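Local coordinates for protein 2-dehydropantoate 2-reductase (Geobacter metallireducens, PDB 3HN2) that probably catalyses the NADPH-dependent reduction of 2-dehydropantoate (ketopantoate) to (R)-pantoate, a step of pantothenate biosynthesis, at residues L162-M165 and F166-A169; G14-Y17 and G18-Q22; K180-R183 and W184-L187; F30-R33 and R34-E37. All coordinates share one frame; numbering follows the deposited sequence.

Interaction 1. Residues L162-M165 and F166-A169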
loop_
_atom_site.group_PDB
_atom_site.type_symbol
_atom_site.label_atom_id
_atom_site.label_comp_id
_atom_site.label_asym_id
_atom_site.label_seq_id
_atom_site.Cartn_x
_atom_site.Cartn_y
_atom_site.Cartn_z
ATOM N N LEU A 162 20.948 -16.617 -6.508
ATOM C CA LEU A 162 19.612 -16.419 -7.072
ATOM C C LEU A 162 19.060 -15.025 -6.754
ATOM O O LEU A 162 18.465 -14.379 -7.618
ATOM C CB LEU A 162 18.646 -17.502 -6.579
ATOM C CG LEU A 162 18.774 -18.907 -7.172
ATOM C CD1 LEU A 162 17.812 -19.864 -6.482
ATOM C CD2 LEU A 162 18.530 -18.900 -8.674
ATOM N N ALA A 163 19.269 -14.578 -5.515
ATOM C CA ALA A 163 18.891 -13.237 -5.066
ATOM C C ALA A 163 19.580 -12.156 -5.889
ATOM O O ALA A 163 18.938 -11.180 -6.294
ATOM C CB ALA A 163 19.216 -13.059 -3.593
ATOM N N ALA A 164 20.879 -12.347 -6.132
ATOM C CA ALA A 164 21.674 -11.447 -6.968
ATOM C C ALA A 164 21.142 -11.421 -8.395
ATOM O O ALA A 164 20.984 -10.348 -8.983
ATOM C CB ALA A 164 23.141 -11.856 -6.954
ATOM N N MET A 165 20.849 -12.610 -8.924
ATOM C CA MET A 165 20.306 -12.786 -10.270
ATOM C C MET A 165 18.995 -12.015 -10.484
ATOM O O MET A 165 18.815 -11.382 -11.525
ATOM C CB MET A 165 20.111 -14.279 -10.569
ATOM C CG MET A 165 19.639 -14.588 -11.976
ATOM S SD MET A 165 18.673 -16.100 -12.030
ATOM C CE MET A 165 19.979 -17.315 -12.257
ATOM N N PHE A 166 18.098 -12.068 -9.499
ATOM C CA PHE A 166 16.851 -11.289 -9.554
ATOM C C PHE A 166 17.067 -9.784 -9.436
ATOM O O PHE A 166 16.462 -9.024 -10.182
ATOM C CB PHE A 166 15.848 -11.746 -8.499
ATOM C CG PHE A 166 15.051 -12.952 -8.899
ATOM C CD1 PHE A 166 14.072 -12.859 -9.881
ATOM C CD2 PHE A 166 15.269 -14.177 -8.281
ATOM C CE1 PHE A 166 13.327 -13.970 -10.252
ATOM C CE2 PHE A 166 14.528 -15.292 -8.642
ATOM C CZ PHE A 166 13.552 -15.189 -9.627
ATOM N N ARG A 167 17.926 -9.370 -8.502
ATOM C CA ARG A 167 18.245 -7.950 -8.283
ATOM C C ARG A 167 18.909 -7.294 -9.492
ATOM O O ARG A 167 18.662 -6.121 -9.776
ATOM C CB ARG A 167 19.107 -7.760 -7.033
ATOM C CG ARG A 167 18.345 -7.901 -5.713
ATOM C CD ARG A 167 19.188 -7.471 -4.509
ATOM N NE ARG A 167 20.359 -8.330 -4.307
ATOM C CZ ARG A 167 20.464 -9.279 -3.376
ATOM N NH1 ARG A 167 21.576 -10.000 -3.290
ATOM N NH2 ARG A 167 19.471 -9.512 -2.528
ATOM N N GLN A 168 19.736 -8.067 -10.202
ATOM C CA GLN A 168 20.322 -7.662 -11.485
ATOM C C GLN A 168 19.262 -7.398 -12.552
ATOM O O GLN A 168 19.453 -6.557 -13.433
ATOM C CB GLN A 168 21.276 -8.744 -11.992
ATOM C CG GLN A 168 22.672 -8.695 -11.391
ATOM C CD GLN A 168 23.552 -7.645 -12.038
ATOM O OE1 GLN A 168 23.665 -7.583 -13.265
ATOM N NE2 GLN A 168 24.185 -6.814 -11.217
ATOM N N ALA A 169 18.151 -8.125 -12.458
ATOM C CA ALA A 169 17.054 -8.026 -13.412
ATOM C C ALA A 169 16.053 -6.942 -13.023
ATOM O O ALA A 169 15.084 -6.713 -13.738
ATOM C CB ALA A 169 16.358 -9.375 -13.550
#
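R167 folds back along its own helix and lies over A163 and the peptide that follows it. The evidence is in the guanidinium: A163 O lies 3.7 Å above the plane of the R167 guanidinium, over its centre, and the flat group rests on a carbonyl and does not point at it. Farther along, R167 NH2 passes 3.7 Å from A163 CB. Two torsions put the group there: CG stands beside the backbone N (chi1 -75°), and a bend at chi3 (-64°) turns the tip back over the preceding turn. R167 NH2 itself is hydrogen-bonded to C173 O, on strand 173-175.

F166 turns to another side. Its ring approaches L162 O obliquely, CD2 lying 3.3 Å from that oxygen, while F166 N donates a hydrogen bond to the same L162 O at 3.0 Å. In the backbone the i to i+4 bonds continue with R167 N to A163 O, 3.0 Å, and Q168 N to A164 O, 2.9 Å. The last of the series, A169 N to M165 O, is weak at 3.5 Å; A169 N has a closer i to i+3 partner in F166 O, at 3.0 Å.

F166 and L162 reach strand 142-150, and F166 and A163 reach strand 173-175. Helix 157-168 is thus the connection of a beta-alpha-beta crossover, packed by its apolar side on the two parallel strands it joins.

Interaction 2. Residues G14-Y17 and G18-Q22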
loop_
_atom_site.group_PDB
_atom_site.type_symbol
_atom_site.label_atom_id
_atom_site.label_comp_id
_atom_site.label_asym_id
_atom_site.label_seq_id
_atom_site.Cartn_x
_atom_site.Cartn_y
_atom_site.Cartn_z
ATOM N N GLY A 14 4.723 -15.796 -14.000
ATOM C CA GLY A 14 5.766 -16.575 -14.652
ATOM C C GLY A 14 6.300 -15.887 -15.894
ATOM O O GLY A 14 7.509 -15.908 -16.159
ATOM N N LEU A 15 5.393 -15.269 -16.647
ATOM C CA LEU A 15 5.761 -14.504 -17.829
ATOM C C LEU A 15 6.509 -13.237 -17.448
ATOM O O LEU A 15 7.571 -12.961 -18.006
ATOM C CB LEU A 15 4.528 -14.165 -18.670
ATOM C CG LEU A 15 3.887 -15.235 -19.563
ATOM C CD1 LEU A 15 2.652 -14.674 -20.240
ATOM C CD2 LEU A 15 4.856 -15.766 -20.612
ATOM N N TYR A 16 5.959 -12.492 -16.486
ATOM C CA TYR A 16 6.540 -11.232 -16.006
ATOM C C TYR A 16 7.972 -11.382 -15.510
ATOM O O TYR A 16 8.846 -10.614 -15.904
ATOM C CB TYR A 16 5.667 -10.618 -14.908
ATOM C CG TYR A 16 6.254 -9.393 -14.237
ATOM C CD1 TYR A 16 6.370 -8.180 -14.921
ATOM C CD2 TYR A 16 6.676 -9.439 -12.909
ATOM C CE1 TYR A 16 6.906 -7.050 -14.300
ATOM C CE2 TYR A 16 7.205 -8.313 -12.277
ATOM C CZ TYR A 16 7.314 -7.123 -12.978
ATOM O OH TYR A 16 7.842 -6.013 -12.356
ATOM N N TYR A 17 8.203 -12.371 -14.654
ATOM C CA TYR A 17 9.540 -12.615 -14.121
ATOM C C TYR A 17 10.502 -13.163 -15.167
ATOM O O TYR A 17 11.667 -12.775 -15.198
ATOM C CB TYR A 17 9.489 -13.522 -12.889
ATOM C CG TYR A 17 8.934 -12.838 -11.661
ATOM C CD1 TYR A 17 9.338 -11.548 -11.308
ATOM C CD2 TYR A 17 8.010 -13.482 -10.845
ATOM C CE1 TYR A 17 8.825 -10.917 -10.178
ATOM C CE2 TYR A 17 7.494 -12.864 -9.714
ATOM C CZ TYR A 17 7.906 -11.586 -9.384
ATOM O OH TYR A 17 7.390 -10.984 -8.262
ATOM N N GLY A 18 10.002 -14.038 -16.032
ATOM C CA GLY A 18 10.804 -14.593 -17.121
ATOM C C GLY A 18 11.205 -13.555 -18.152
ATOM O O GLY A 18 12.313 -13.607 -18.693
ATOM N N ALA A 19 10.301 -12.614 -18.419
ATOM C CA ALA A 19 10.564 -11.518 -19.349
ATOM C C ALA A 19 11.608 -10.561 -18.800
ATOM O O ALA A 19 12.430 -10.052 -19.556
ATOM C CB ALA A 19 9.290 -10.771 -19.677
ATOM N N LEU A 20 11.576 -10.329 -17.490
ATOM C CA LEU A 20 12.582 -9.502 -16.835
ATOM C C LEU A 20 13.925 -10.227 -16.769
ATOM O O LEU A 20 14.982 -9.597 -16.880
ATOM C CB LEU A 20 12.134 -9.079 -15.432
ATOM C CG LEU A 20 10.946 -8.123 -15.260
ATOM C CD1 LEU A 20 10.715 -7.878 -13.784
ATOM C CD2 LEU A 20 11.124 -6.797 -15.992
ATOM N N LEU A 21 13.873 -11.547 -16.598
ATOM C CA LEU A 21 15.082 -12.369 -16.556
ATOM C C LEU A 21 15.869 -12.362 -17.867
ATOM O O LEU A 21 17.078 -12.137 -17.845
ATOM C CB LEU A 21 14.775 -13.798 -16.099
ATOM C CG LEU A 21 14.638 -14.015 -14.586
ATOM C CD1 LEU A 21 13.843 -15.279 -14.298
ATOM C CD2 LEU A 21 15.989 -14.047 -13.867
ATOM N N GLN A 22 15.200 -12.566 -19.002
ATOM C CA GLN A 22 15.906 -12.517 -20.290
ATOM C C GLN A 22 16.233 -11.096 -20.764
ATOM O O GLN A 22 17.169 -10.911 -21.542
ATOM C CB GLN A 22 15.197 -13.327 -21.387
ATOM C CG GLN A 22 14.117 -12.600 -22.166
ATOM C CD GLN A 22 13.729 -13.329 -23.445
ATOM O OE1 GLN A 22 13.869 -12.791 -24.539
ATOM N NE2 GLN A 22 13.242 -14.559 -23.309
#
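The Y16 ring receives L20 on one face: L20 CD1 stands 3.6 Å above the ring plane, shifted toward the rim on the hydroxyl side. That offset shows in the distances, with CD1 3.6 Å from Y16 CZ but 4.0 Å from the Y16 ring centroid. The methyl lies 26° off the ring normal, which makes this a CH-pi contact one helical turn apart. The Y17 ring, for its part, has Y16 CD2 above one face, again toward the rim. H140 also stacks with Y16, and the hydroxyl of Y17 is tied to G144 O.

The torsions of the two partners fit the meeting. Y16 carries CG anti to its backbone N (chi1 174°), and L20 places CG beside its own N (chi1 -67°); together these leave L20 CD1 over the ring face. In the backbone, L20 N donates to Y16 O at 3.2 Å and A19 N to L15 O at 2.8 Å. L21 lays its branch along the Y17 carbonyl, CG being 3.3 Å from Y17 O.

G14 begins helix 14-23 and matches the last glycine of a GxGxxG pattern, consistent with the dinucleotide-binding turn of a Rossmann fold. The helix connects strands 5-8 and 28-31. L15 and L21 face strand 28-31, A19 lies against strands 44-48 and 53-55, and L20 touches F53 of the latter.

Interaction 3. Residues K180-R183 and W184-L187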
loop_
_atom_site.group_PDB
_atom_site.type_symbol
_atom_site.label_atom_id
_atom_site.label_comp_id
_atom_site.label_asym_id
_atom_site.label_seq_id
_atom_site.Cartn_x
_atom_site.Cartn_y
_atom_site.Cartn_z
ATOM N N LYS A 180 9.429 -21.154 5.739
ATOM C CA LYS A 180 8.169 -21.628 6.280
ATOM C C LYS A 180 7.360 -20.478 6.889
ATOM O O LYS A 180 6.166 -20.361 6.624
ATOM C CB LYS A 180 8.434 -22.719 7.317
ATOM C CG LYS A 180 7.306 -23.725 7.506
ATOM C CD LYS A 180 7.536 -24.546 8.773
ATOM C CE LYS A 180 6.699 -25.814 8.797
ATOM N NZ LYS A 180 7.352 -26.924 8.049
ATOM N N ARG A 181 8.024 -19.629 7.678
ATOM C CA ARG A 181 7.379 -18.477 8.312
ATOM C C ARG A 181 6.850 -17.494 7.276
ATOM O O ARG A 181 5.705 -17.100 7.346
ATOM C CB ARG A 181 8.325 -17.772 9.290
ATOM C CG ARG A 181 7.709 -16.544 9.969
ATOM C CD ARG A 181 8.727 -15.795 10.807
ATOM N NE ARG A 181 8.437 -14.368 10.799
ATOM C CZ ARG A 181 8.061 -13.660 11.859
ATOM N NH1 ARG A 181 7.956 -14.233 13.050
ATOM N NH2 ARG A 181 7.808 -12.367 11.727
ATOM N N ALA A 182 7.686 -17.159 6.299
ATOM C CA ALA A 182 7.359 -16.222 5.226
ATOM C C ALA A 182 6.139 -16.617 4.381
ATOM O O ALA A 182 5.380 -15.742 3.947
ATOM C CB ALA A 182 8.577 -16.020 4.341
ATOM N N ARG A 183 5.970 -17.922 4.144
ATOM C CA ARG A 183 4.785 -18.477 3.477
ATOM C C ARG A 183 3.540 -18.182 4.310
ATOM O O ARG A 183 2.528 -17.698 3.790
ATOM C CB ARG A 183 4.929 -19.997 3.282
ATOM C CG ARG A 183 5.926 -20.425 2.198
ATOM C CD ARG A 183 5.233 -20.742 0.872
ATOM N NE ARG A 183 6.061 -20.332 -0.259
ATOM C CZ ARG A 183 5.617 -20.154 -1.500
ATOM N NH1 ARG A 183 6.460 -19.776 -2.452
ATOM N NH2 ARG A 183 4.338 -20.350 -1.795
ATOM N N TRP A 184 3.638 -18.461 5.609
ATOM C CA TRP A 184 2.568 -18.190 6.558
ATOM C C TRP A 184 2.307 -16.695 6.730
ATOM O O TRP A 184 1.172 -16.285 6.972
ATOM C CB TRP A 184 2.894 -18.817 7.911
ATOM C CG TRP A 184 2.518 -20.258 8.005
ATOM C CD1 TRP A 184 3.357 -21.334 7.904
ATOM C CD2 TRP A 184 1.205 -20.792 8.223
ATOM N NE1 TRP A 184 2.646 -22.502 8.048
ATOM C CE2 TRP A 184 1.324 -22.200 8.238
ATOM C CE3 TRP A 184 -0.061 -20.218 8.392
ATOM C CZ2 TRP A 184 0.224 -23.045 8.428
ATOM C CZ3 TRP A 184 -1.158 -21.060 8.584
ATOM C CH2 TRP A 184 -1.004 -22.458 8.600
ATOM N N GLU A 185 3.365 -15.896 6.605
ATOM C CA GLU A 185 3.266 -14.444 6.653
ATOM C C GLU A 185 2.392 -13.920 5.517
ATOM O O GLU A 185 1.584 -13.020 5.726
ATOM C CB GLU A 185 4.657 -13.803 6.590
ATOM C CG GLU A 185 5.538 -14.012 7.829
ATOM C CD GLU A 185 6.834 -13.205 7.778
ATOM O OE1 GLU A 185 7.373 -12.987 6.668
ATOM O OE2 GLU A 185 7.319 -12.789 8.853
ATOM N N LYS A 186 2.545 -14.501 4.326
ATOM C CA LYS A 186 1.749 -14.106 3.163
ATOM C C LYS A 186 0.331 -14.663 3.228
ATOM O O LYS A 186 -0.589 -14.086 2.649
ATOM C CB LYS A 186 2.413 -14.538 1.855
ATOM C CG LYS A 186 2.075 -13.612 0.697
ATOM C CD LYS A 186 2.066 -14.332 -0.635
ATOM C CE LYS A 186 1.448 -13.452 -1.709
ATOM N NZ LYS A 186 1.535 -14.059 -3.065
ATOM N N LEU A 187 0.170 -15.786 3.931
ATOM C CA LEU A 187 -1.144 -16.390 4.179
ATOM C C LEU A 187 -2.024 -15.507 5.057
ATOM O O LEU A 187 -3.246 -15.536 4.933
ATOM C CB LEU A 187 -0.992 -17.787 4.805
ATOM C CG LEU A 187 -1.275 -19.055 3.982
ATOM C CD1 LEU A 187 -1.347 -18.822 2.465
ATOM C CD2 LEU A 187 -0.270 -20.179 4.311
#
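The ionic part of the contact is the salt bridge between R181 and E185, one turn apart on the helix. A single carboxylate oxygen takes both donors: R181 NE lies 2.7 Å from E185 OE2, and R181 NH2 makes a weak bond of 2.9 Å to the same atom. This is no flat, two-pronged pairing, because the guanidinium and carboxylate planes stand 70° apart and NE meets OE2 from 50° out of the carboxylate plane. CG anti to the backbone N (chi1 179°) and a bend at chi3 bring R181 NE to the acid. R181 NH1 is used separately, by T235 O.

Among the backbone bonds, E185 N to R181 O is short, 2.7 Å, and lies in the carbonyl plane; the two charged residues are thus joined through backbone and side chain alike. R183 O accepts two donors, L187 N at 3.0 Å and, weakly, K186 N at 3.2 Å. W184 N reaches K180 O only weakly, at 3.3 Å.

The W184 indole has a carbonyl at its edge: K180 O lies near the ring plane, 3.2 Å from W184 CD1. Its neighbour within 184-187, L187, sets CD2 4.1 Å above one face of the W184 ring, toward the rim.

In the fold, W184 and L187 pack against helices 211-229 and 271-284. Another flank of helix 179-200 meets the Rossmann-type domain: A182 and K186 touch strand 121-129, K186 NZ bonds to A126 O, R183 NE makes a salt bridge to E109, and R183 NH2 bonds to Q103 O and G105 O.

Interaction 4. Residues F30-R33 and R34-E37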
loop_
_atom_site.group_PDB
_atom_site.type_symbol
_atom_site.label_atom_id
_atom_site.label_comp_id
_atom_site.label_asym_id
_atom_site.label_seq_id
_atom_site.Cartn_x
_atom_site.Cartn_y
_atom_site.Cartn_z
ATOM N N PHE A 30 10.581 -20.442 -22.234
ATOM C CA PHE A 30 9.193 -20.466 -21.792
ATOM C C PHE A 30 8.460 -21.731 -22.248
ATOM O O PHE A 30 8.550 -22.126 -23.414
ATOM C CB PHE A 30 8.448 -19.241 -22.319
ATOM C CG PHE A 30 8.834 -17.950 -21.658
ATOM C CD1 PHE A 30 8.152 -17.501 -20.536
ATOM C CD2 PHE A 30 9.860 -17.167 -22.175
ATOM C CE1 PHE A 30 8.494 -16.295 -19.929
ATOM C CE2 PHE A 30 10.205 -15.958 -21.580
ATOM C CZ PHE A 30 9.523 -15.525 -20.455
ATOM N N LEU A 31 7.734 -22.358 -21.325
ATOM C CA LEU A 31 6.812 -23.433 -21.676
ATOM C C LEU A 31 5.394 -22.877 -21.818
ATOM O O LEU A 31 4.679 -22.702 -20.830
ATOM C CB LEU A 31 6.863 -24.576 -20.650
ATOM C CG LEU A 31 6.130 -25.890 -20.980
ATOM C CD1 LEU A 31 6.592 -26.484 -22.305
ATOM C CD2 LEU A 31 6.283 -26.913 -19.858
ATOM N N LEU A 32 5.010 -22.584 -23.059
ATOM C CA LEU A 32 3.681 -22.064 -23.367
ATOM C C LEU A 32 2.703 -23.187 -23.694
ATOM O O LEU A 32 3.102 -24.258 -24.160
ATOM C CB LEU A 32 3.730 -21.081 -24.540
ATOM C CG LEU A 32 4.445 -19.720 -24.478
ATOM C CD1 LEU A 32 4.382 -19.034 -23.106
ATOM C CD2 LEU A 32 5.874 -19.835 -24.969
ATOM N N ARG A 33 1.421 -22.923 -23.460
ATOM C CA ARG A 33 0.364 -23.890 -23.716
ATOM C C ARG A 33 -0.755 -23.231 -24.519
ATOM O O ARG A 33 -0.877 -23.453 -25.722
ATOM C CB ARG A 33 -0.172 -24.451 -22.393
ATOM C CG ARG A 33 -1.063 -25.677 -22.527
ATOM C CD ARG A 33 -1.962 -25.809 -21.317
ATOM N NE ARG A 33 -2.990 -26.832 -21.495
ATOM C CZ ARG A 33 -3.283 -27.775 -20.601
ATOM N NH1 ARG A 33 -4.237 -28.659 -20.858
ATOM N NH2 ARG A 33 -2.633 -27.834 -19.446
ATOM N N ARG A 34 -1.553 -22.410 -23.838
ATOM C CA ARG A 34 -2.704 -21.727 -24.429
ATOM C C ARG A 34 -2.316 -20.767 -25.563
ATOM O O ARG A 34 -2.986 -20.711 -26.598
ATOM C CB ARG A 34 -3.500 -21.014 -23.325
ATOM C CG ARG A 34 -4.395 -19.870 -23.787
ATOM C CD ARG A 34 -5.634 -19.732 -22.915
ATOM N NE ARG A 34 -6.645 -20.738 -23.243
ATOM C CZ ARG A 34 -7.566 -20.607 -24.197
ATOM N NH1 ARG A 34 -7.620 -19.507 -24.939
ATOM N NH2 ARG A 34 -8.440 -21.582 -24.412
ATOM N N ASP A 35 -1.219 -20.040 -25.375
ATOM C CA ASP A 35 -0.789 -19.046 -26.354
ATOM C C ASP A 35 0.661 -19.228 -26.813
ATOM O O ASP A 35 1.495 -18.337 -26.640
ATOM C CB ASP A 35 -1.036 -17.624 -25.826
ATOM C CG ASP A 35 -0.732 -17.475 -24.336
ATOM O OD1 ASP A 35 0.064 -18.269 -23.784
ATOM O OD2 ASP A 35 -1.294 -16.547 -23.713
ATOM N N TYR A 36 0.950 -20.387 -27.400
ATOM C CA TYR A 36 2.251 -20.644 -28.013
ATOM C C TYR A 36 2.371 -19.880 -29.327
ATOM O O TYR A 36 3.378 -19.220 -29.580
ATOM C CB TYR A 36 2.454 -22.147 -28.245
ATOM C CG TYR A 36 3.677 -22.503 -29.072
ATOM C CD1 TYR A 36 3.556 -22.853 -30.418
ATOM C CD2 TYR A 36 4.953 -22.498 -28.504
ATOM C CE1 TYR A 36 4.676 -23.180 -31.182
ATOM C CE2 TYR A 36 6.080 -22.826 -29.260
ATOM C CZ TYR A 36 5.934 -23.167 -30.598
ATOM O OH TYR A 36 7.041 -23.492 -31.351
ATOM N N GLU A 37 1.323 -19.973 -30.143
ATOM C CA GLU A 37 1.292 -19.405 -31.492
ATOM C C GLU A 37 1.313 -17.874 -31.530
ATOM O O GLU A 37 1.837 -17.284 -32.475
ATOM C CB GLU A 37 0.085 -19.953 -32.264
ATOM C CG GLU A 37 -1.206 -20.021 -31.448
ATOM C CD GLU A 37 -2.088 -21.199 -31.830
ATOM O OE1 GLU A 37 -2.366 -21.375 -33.035
ATOM O OE2 GLU A 37 -2.509 -21.948 -30.921
#
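R33 O and D35 N come within 3.4 Å of each other, but at a poor angle for a hydrogen bond, and Y36 N stays 3.9 Å from R33 O. No hydrogen bond forms across the contact. The chain therefore bends here without a backbone bond between the two halves, and apolar packing carries the contact.

That packing is L32 against Y36. L32 CB lies 3.8 Å from Y36 CA and 4.1 Å from Y36 CB. The same L32 CB meets the tyrosine ring at its edge, near the ring plane, where the anti placing of Y36 CG relative to its backbone N (chi1 171°) sets it. The branch of L32 goes on to D35, its CG 3.9 Å from D35 O.

The segment is the exit from the second strand of a Rossmann-type sheet: strand 28-31 ends, the loop turns, and the chain leads into helix 36-41. In NADP-dependent Rossmann enzymes the adenosine 2'-phosphate is commonly recognised just after this strand. The basic pair R33 and R34 would be consistent with such a site, a role not established here.

Beyond the two segments, the side chain of R33 touches R84 and that of Y36 touches R62. On the inner side L32 touches L15 of helix 14-23, while D35 lies against P135 and has a long, weak ion pair with R132.

In the fold
Interactions 1, 2 and 4 belong to the Rossmann-type half of the chain; interaction 3 lies on the long helix 179-200, its centre 24 Å from that of interaction 2 and across the middle of the molecule. Interaction 2 is fully buried, and its chemistry is aromatic and aliphatic. It touches both neighbours: L21 CD2 meets M165 SD of interaction 1 at 3.8 Å, and G18 C meets F30 CZ of interaction 4 at 3.5 Å. Interactions 1 and 3 are partly buried helix turns: in interaction 1 R167 lies over a carbonyl and bonds to C173 O; in interaction 3 R181 makes a salt bridge to E185. Interaction 4, a loop with exposed arginines, alone lacks hydrogen bonds across its segments.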